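PDB 4REL: UDP-glucose:anthocyanidin 3-O-glucosyltransferase, which is a plant glycosyltransferase of the GT-B fold, built from two Rossmann-like domains that face each other across a cleft. Local coordinates for residues A[146-151]-A[180-185]; A[152-157]-A[173-178]. One frame throughout, in Å; residues are numbered along the deposited sequence.

In the fold
Both contacts use helix 148-157 and the long loop that runs from it toward helix 191-197, and their centres lie about 8 Å apart. The order along the chain is 146-151, 152-157, 173-178, 180-185, so contact 2 closes a shorter excursion of the chain within the longer one closed by contact 1. They are joined directly: R152 NE lies 2.7 Å from M182 O, a probable hydrogen bond, and I151 CG2 packs 3.7 Å from V178 CG1. One helix thus carries two successive parts of the returning loop, the later of which holds D181 of the KMP pocket, while the side chain of V178 lies about 8 Å from that ligand.

Contact 1: A[146-151]-A[180-185]; sequences FNIDLI and QDMLDV. With KMP (3,5,7-trihydroxy-2-(4-hydroxyphenyl)-4H-chromen-4-one), chain B.
M182 reaches from the loop after helix 148-157 to the first turn of that helix, where I148 and I151 receive it, in a GT-B protein whose KMP pocket borders this loop. The backbones stay well apart, with 7.2 Å between I148 CA and M182 CA, and side chains do the joining. Followed outward, M182 CB, CG and SD meet no atom of 146-151 within 4.2 Å. Its CG sits between the backbone N and the carbonyl carbon (chi1 76°), chi2 is extended, and a bend at chi3 (-63°) turns the terminal methyl onto the helix. All the touching falls to that methyl: CE is 3.4 Å from I148 CG1, tighter than usual van der Waals contact, and also lies close to I148 CA, CB and CG2. I151 CD1 comes up to the same M182 CE at 4.1 Å, crossing the methionine at about a right angle.

The two branches of I151 divide the work. While CD1 serves M182, I151 CG2 packs 4.0 Å from L183 CD2, and L183 itself also rests on R152 and C155 farther along the helix. Beyond the two segments, N197 of helix 191-197 touches both I148 and M182.

The loop has its own internal bracing. Q180 O accepts from both L183 N and D184 N, and Q180 NE2 donates to D184 OD1 over 3.1 Å in a nearly straight bond (168°), meeting the oxygen from above the carboxylate plane. This turn holds D181, whose side chain makes no contact with 146-151 and instead meets the ligand, which H17 NE2 also hydrogen-bonds: the O29 hydroxyl of KMP donates to D181 OD2 across 2.7 Å.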
loop_
_atom_site.group_PDB
_atom_site.type_symbol
_atom_site.label_atom_id
_atom_site.label_comp_id
_atom_site.label_asym_id
_atom_site.label_seq_id
_atom_site.Cartn_x
_atom_site.Cartn_y
_atom_site.Cartn_z
ATOM N N PHE A 146 -0.053 11.040 -15.274
ATOM C CA PHE A 146 0.470 11.998 -16.240
ATOM C C PHE A 146 0.136 11.636 -17.679
ATOM O O PHE A 146 0.574 12.314 -18.618
ATOM C CB PHE A 146 1.978 12.129 -16.066
ATOM C CG PHE A 146 2.365 12.760 -14.765
ATOM C CD1 PHE A 146 2.611 14.122 -14.695
ATOM C CD2 PHE A 146 2.458 12.000 -13.608
ATOM C CE1 PHE A 146 2.957 14.721 -13.495
ATOM C CE2 PHE A 146 2.797 12.593 -12.402
ATOM C CZ PHE A 146 3.050 13.951 -12.349
ATOM N N ASN A 147 -0.672 10.593 -17.852
ATOM C CA ASN A 147 -0.965 10.070 -19.184
ATOM C C ASN A 147 -2.408 9.594 -19.313
ATOM O O ASN A 147 -2.685 8.646 -20.035
ATOM C CB ASN A 147 -0.004 8.923 -19.532
ATOM C CG ASN A 147 1.439 9.381 -19.632
ATOM O OD1 ASN A 147 1.879 9.873 -20.677
ATOM N ND2 ASN A 147 2.186 9.221 -18.548
ATOM N N ILE A 148 -3.327 10.266 -18.621
ATOM C CA ILE A 148 -4.718 9.816 -18.584
ATOM C C ILE A 148 -5.361 9.770 -19.976
ATOM O O ILE A 148 -6.025 8.786 -20.325
ATOM C CB ILE A 148 -5.568 10.682 -17.628
ATOM C CG1 ILE A 148 -5.010 10.587 -16.209
ATOM C CG2 ILE A 148 -7.040 10.257 -17.670
ATOM C CD1 ILE A 148 -5.512 11.660 -15.279
ATOM N N ASP A 149 -5.153 10.809 -20.783
ATOM C CA ASP A 149 -5.776 10.836 -22.111
ATOM C C ASP A 149 -5.268 9.710 -23.013
ATOM O O ASP A 149 -6.056 9.067 -23.710
ATOM C CB ASP A 149 -5.600 12.208 -22.768
ATOM C CG ASP A 149 -6.325 13.309 -22.014
ATOM O OD1 ASP A 149 -7.185 12.986 -21.169
ATOM O OD2 ASP A 149 -6.042 14.496 -22.268
ATOM N N LEU A 150 -3.963 9.453 -22.987
ATOM C CA LEU A 150 -3.401 8.359 -23.785
ATOM C C LEU A 150 -3.938 7.023 -23.302
ATOM O O LEU A 150 -4.274 6.141 -24.101
ATOM C CB LEU A 150 -1.872 8.340 -23.707
ATOM C CG LEU A 150 -1.115 9.463 -24.406
ATOM C CD1 LEU A 150 0.394 9.240 -24.281
ATOM C CD2 LEU A 150 -1.542 9.566 -25.870
ATOM N N ILE A 151 -4.010 6.876 -21.985
ATOM C CA ILE A 151 -4.472 5.631 -21.393
ATOM C C ILE A 151 -5.945 5.378 -21.732
ATOM O O ILE A 151 -6.303 4.276 -22.153
ATOM C CB ILE A 151 -4.197 5.617 -19.874
ATOM C CG1 ILE A 151 -2.701 5.387 -19.643
ATOM C CG2 ILE A 151 -5.019 4.537 -19.188
ATOM C CD1 ILE A 151 -2.204 5.750 -18.242
ATOM N N GLN A 180 -9.684 0.787 -13.074
ATOM C CA GLN A 180 -10.948 1.158 -13.702
ATOM C C GLN A 180 -11.343 2.592 -13.345
ATOM O O GLN A 180 -11.917 3.298 -14.177
ATOM C CB GLN A 180 -12.066 0.185 -13.315
ATOM C CG GLN A 180 -13.395 0.468 -13.994
ATOM C CD GLN A 180 -13.329 0.281 -15.494
ATOM O OE1 GLN A 180 -12.775 -0.708 -15.984
ATOM N NE2 GLN A 180 -13.884 1.236 -16.236
ATOM N N ASP A 181 -11.022 3.020 -12.123
ATOM C CA ASP A 181 -11.369 4.369 -11.666
ATOM C C ASP A 181 -10.935 5.466 -12.642
ATOM O O ASP A 181 -11.632 6.473 -12.798
ATOM C CB ASP A 181 -10.756 4.669 -10.285
ATOM C CG ASP A 181 -11.435 3.917 -9.150
ATOM O OD1 ASP A 181 -12.652 3.665 -9.224
ATOM O OD2 ASP A 181 -10.740 3.586 -8.168
ATOM N N MET A 182 -9.794 5.280 -13.301
ATOM C CA MET A 182 -9.254 6.366 -14.116
ATOM C C MET A 182 -9.867 6.390 -15.506
ATOM O O MET A 182 -9.702 7.362 -16.244
ATOM C CB MET A 182 -7.719 6.363 -14.158
ATOM C CG MET A 182 -7.071 5.319 -15.034
ATOM S SD MET A 182 -5.271 5.590 -15.116
ATOM C CE MET A 182 -5.204 7.191 -15.888
ATOM N N LEU A 183 -10.602 5.332 -15.833
ATOM C CA LEU A 183 -11.286 5.232 -17.117
ATOM C C LEU A 183 -12.748 5.694 -17.052
ATOM O O LEU A 183 -13.314 6.104 -18.072
ATOM C CB LEU A 183 -11.238 3.789 -17.626
ATOM C CG LEU A 183 -9.872 3.136 -17.828
ATOM C CD1 LEU A 183 -10.053 1.742 -18.398
ATOM C CD2 LEU A 183 -8.987 3.974 -18.742
ATOM N N ASP A 184 -13.364 5.602 -15.870
ATOM C CA ASP A 184 -14.790 5.911 -15.722
ATOM C C ASP A 184 -15.089 7.357 -16.101
ATOM O O ASP A 184 -14.399 8.270 -15.660
ATOM C CB ASP A 184 -15.256 5.676 -14.283
ATOM C CG ASP A 184 -15.351 4.204 -13.921
ATOM O OD1 ASP A 184 -15.567 3.368 -14.827
ATOM O OD2 ASP A 184 -15.214 3.891 -12.718
ATOM N N VAL A 185 -16.119 7.550 -16.923
ATOM C CA VAL A 185 -16.577 8.887 -17.293
ATOM C C VAL A 185 -18.077 9.006 -17.038
ATOM O O VAL A 185 -18.815 8.028 -17.174
ATOM C CB VAL A 185 -16.266 9.217 -18.774
ATOM C CG1 VAL A 185 -14.763 9.381 -18.983
ATOM C CG2 VAL A 185 -16.825 8.138 -19.691
HETATM C C1 KMP B . -5.983 3.593 -7.645
HETATM C C2 KMP B . -5.193 3.462 -6.516
HETATM C C3 KMP B . -5.850 3.295 -5.202
HETATM C C4 KMP B . -7.325 3.268 -5.130
HETATM C C5 KMP B . -8.031 3.412 -6.318
HETATM C C6 KMP B . -7.373 3.569 -7.541
HETATM C C9 KMP B . -5.055 3.147 -3.960
HETATM C C10 KMP B . -5.795 2.987 -2.688
HETATM C C11 KMP B . -7.294 2.979 -2.723
HETATM C C14 KMP B . -8.121 2.818 -1.486
HETATM C C15 KMP B . -7.578 2.938 -0.208
HETATM C C16 KMP B . -8.376 2.780 0.915
HETATM C C17 KMP B . -9.725 2.497 0.771
HETATM C C18 KMP B . -10.276 2.379 -0.499
HETATM C C19 KMP B . -9.476 2.542 -1.621
HETATM O O12 KMP B . -7.966 3.113 -3.923
HETATM O O13 KMP B . -3.802 3.161 -3.999
HETATM O O24 KMP B . -10.503 2.339 1.878
HETATM O O27 KMP B . -5.077 2.841 -1.540
HETATM O O29 KMP B . -8.117 3.706 -8.672
HETATM O O30 KMP B . -3.833 3.484 -6.595
#

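Contact 2: A[152-157]-A[173-178]; sequences RDKCSK and LRVEDV
A single 3-10 turn, 175-177, packs against the C-terminal half of helix 148-157 through V175, with V178 just after the turn adding a second apolar group. The nearest CA pair across the segments is C155 CA and V175 CA, 5.4 Å apart, and no hydrogen bond crosses.

C155 is shared by the two valines. With SG anti to the carbonyl carbon (chi1 -68°), the sulfur meets two methyls at equal range: V175 CG1 is 3.8 Å from C155 SG, and V178 CG2 is also 3.8 Å from C155 SG. The other methyl of V175 takes the neighbouring helix residue, CG2 lying 3.6 Å from K154 CG where the two side chains cross obliquely. Only K154 CG is used here, while NZ, farther out, forms a salt bridge with D158.

The turn is fastened by its own polar groups. D177 N bonds to R174 O, and R174 N donates to D177 OD2 over 2.8 Å, reaching the oxygen from above the carboxylate plane. R174 NH1 pairs with E176 OE2 at 3.0 Å, the carboxylate oxygen lying in the guanidinium plane at its edge. D177 OD2 also forms a salt bridge with R373 of helix 368-378, and E176 OE1 with K388.

The division of chemistry is clear: valine methyls of the loop meet a thiol sulfur and a lysine methylene of the helix, so the join rests on apolar packing, whereas the charged side chains of R174, E176 and D177 are engaged within 173-178 and by R373 and K388, not by helix 148-157.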
loop_
_atom_site.group_PDB
_atom_site.type_symbol
_atom_site.label_atom_id
_atom_site.label_comp_id
_atom_site.label_asym_id
_atom_site.label_seq_id
_atom_site.Cartn_x
_atom_site.Cartn_y
_atom_site.Cartn_z
ATOM N N ARG A 152 -6.789 6.398 -21.586
ATOM C CA ARG A 152 -8.205 6.244 -21.909
ATOM C C ARG A 152 -8.392 5.913 -23.376
ATOM O O ARG A 152 -9.218 5.064 -23.732
ATOM C CB ARG A 152 -8.992 7.504 -21.561
ATOM C CG ARG A 152 -9.069 7.743 -20.064
ATOM C CD ARG A 152 -9.955 8.915 -19.731
ATOM N NE ARG A 152 -10.199 9.001 -18.292
ATOM C CZ ARG A 152 -10.762 10.048 -17.701
ATOM N NH1 ARG A 152 -11.121 11.100 -18.424
ATOM N NH2 ARG A 152 -10.953 10.050 -16.390
ATOM N N ASP A 153 -7.632 6.583 -24.234
ATOM C CA ASP A 153 -7.745 6.332 -25.666
ATOM C C ASP A 153 -7.344 4.898 -26.004
ATOM O O ASP A 153 -8.053 4.203 -26.740
ATOM C CB ASP A 153 -6.907 7.331 -26.467
ATOM C CG ASP A 153 -7.340 7.405 -27.923
ATOM O OD1 ASP A 153 -8.559 7.292 -28.180
ATOM O OD2 ASP A 153 -6.468 7.564 -28.805
ATOM N N LYS A 154 -6.217 4.449 -25.462
ATOM C CA LYS A 154 -5.753 3.089 -25.710
ATOM C C LYS A 154 -6.712 2.043 -25.123
ATOM O O LYS A 154 -7.018 1.044 -25.770
ATOM C CB LYS A 154 -4.326 2.888 -25.175
ATOM C CG LYS A 154 -3.726 1.521 -25.516
ATOM C CD LYS A 154 -2.210 1.519 -25.389
ATOM C CE LYS A 154 -1.529 1.807 -26.717
ATOM N NZ LYS A 154 -1.265 0.571 -27.520
ATOM N N CYS A 155 -7.198 2.274 -23.907
ATOM C CA CYS A 155 -8.109 1.309 -23.287
ATOM C C CYS A 155 -9.424 1.204 -24.043
ATOM O O CYS A 155 -10.072 0.159 -24.031
ATOM C CB CYS A 155 -8.361 1.646 -21.818
ATOM S SG CYS A 155 -6.902 1.412 -20.784
ATOM N N SER A 156 -9.802 2.286 -24.712
ATOM C CA SER A 156 -11.055 2.313 -25.459
ATOM C C SER A 156 -10.937 1.685 -26.850
ATOM O O SER A 156 -11.881 1.062 -27.337
ATOM C CB SER A 156 -11.561 3.750 -25.588
ATOM O OG SER A 156 -12.699 3.802 -26.430
ATOM N N LYS A 157 -9.782 1.850 -27.485
ATOM C CA LYS A 157 -9.620 1.469 -28.892
ATOM C C LYS A 157 -8.858 0.167 -29.113
ATOM O O LYS A 157 -9.159 -0.592 -30.036
ATOM C CB LYS A 157 -8.890 2.577 -29.650
ATOM C CG LYS A 157 -9.666 3.864 -29.820
ATOM C CD LYS A 157 -8.769 4.899 -30.481
ATOM C CE LYS A 157 -9.542 6.108 -30.977
ATOM N NZ LYS A 157 -8.633 7.010 -31.742
ATOM N N LEU A 173 3.323 -2.908 -18.809
ATOM C CA LEU A 173 1.954 -2.660 -18.357
ATOM C C LEU A 173 0.997 -2.774 -19.540
ATOM O O LEU A 173 1.340 -2.394 -20.669
ATOM C CB LEU A 173 1.805 -1.270 -17.705
ATOM C CG LEU A 173 2.598 -0.997 -16.429
ATOM C CD1 LEU A 173 2.208 0.343 -15.862
ATOM C CD2 LEU A 173 2.292 -2.089 -15.415
ATOM N N ARG A 174 -0.186 -3.328 -19.284
ATOM C CA ARG A 174 -1.180 -3.521 -20.331
ATOM C C ARG A 174 -2.472 -2.784 -20.031
ATOM O O ARG A 174 -2.763 -2.435 -18.886
ATOM C CB ARG A 174 -1.524 -4.999 -20.479
ATOM C CG ARG A 174 -0.359 -5.910 -20.771
ATOM C CD ARG A 174 -0.904 -7.313 -20.714
ATOM N NE ARG A 174 0.090 -8.333 -20.990
ATOM C CZ ARG A 174 -0.204 -9.629 -21.055
ATOM N NH1 ARG A 174 -1.456 -10.032 -20.862
ATOM N NH2 ARG A 174 0.746 -10.515 -21.315
ATOM N N VAL A 175 -3.255 -2.577 -21.083
ATOM C CA VAL A 175 -4.594 -2.030 -20.977
ATOM C C VAL A 175 -5.398 -2.677 -19.842
ATOM O O VAL A 175 -6.025 -1.983 -19.038
ATOM C CB VAL A 175 -5.320 -2.202 -22.326
ATOM C CG1 VAL A 175 -6.825 -2.170 -22.152
ATOM C CG2 VAL A 175 -4.860 -1.133 -23.292
ATOM N N GLU A 176 -5.341 -4.002 -19.747
ATOM C CA GLU A 176 -6.141 -4.717 -18.750
ATOM C C GLU A 176 -5.692 -4.476 -17.302
ATOM O O GLU A 176 -6.417 -4.804 -16.354
ATOM C CB GLU A 176 -6.149 -6.217 -19.050
ATOM C CG GLU A 176 -4.803 -6.888 -18.868
ATOM C CD GLU A 176 -4.815 -8.341 -19.296
ATOM O OE1 GLU A 176 -5.572 -9.131 -18.695
ATOM O OE2 GLU A 176 -4.069 -8.689 -20.235
ATOM N N ASP A 177 -4.509 -3.888 -17.126
ATOM C CA ASP A 177 -3.993 -3.619 -15.785
ATOM C C ASP A 177 -4.450 -2.274 -15.218
ATOM O O ASP A 177 -4.339 -2.039 -14.017
ATOM C CB ASP A 177 -2.462 -3.649 -15.794
ATOM C CG ASP A 177 -1.899 -4.942 -16.359
ATOM O OD1 ASP A 177 -2.503 -6.013 -16.127
ATOM O OD2 ASP A 177 -0.840 -4.884 -17.025
ATOM N N VAL A 178 -4.942 -1.393 -16.087
ATOM C CA VAL A 178 -5.253 -0.010 -15.712
ATOM C C VAL A 178 -6.376 0.061 -14.667
ATOM O O VAL A 178 -7.385 -0.634 -14.800
ATOM C CB VAL A 178 -5.641 0.796 -16.965
ATOM C CG1 VAL A 178 -6.095 2.197 -16.602
ATOM C CG2 VAL A 178 -4.461 0.846 -17.942
#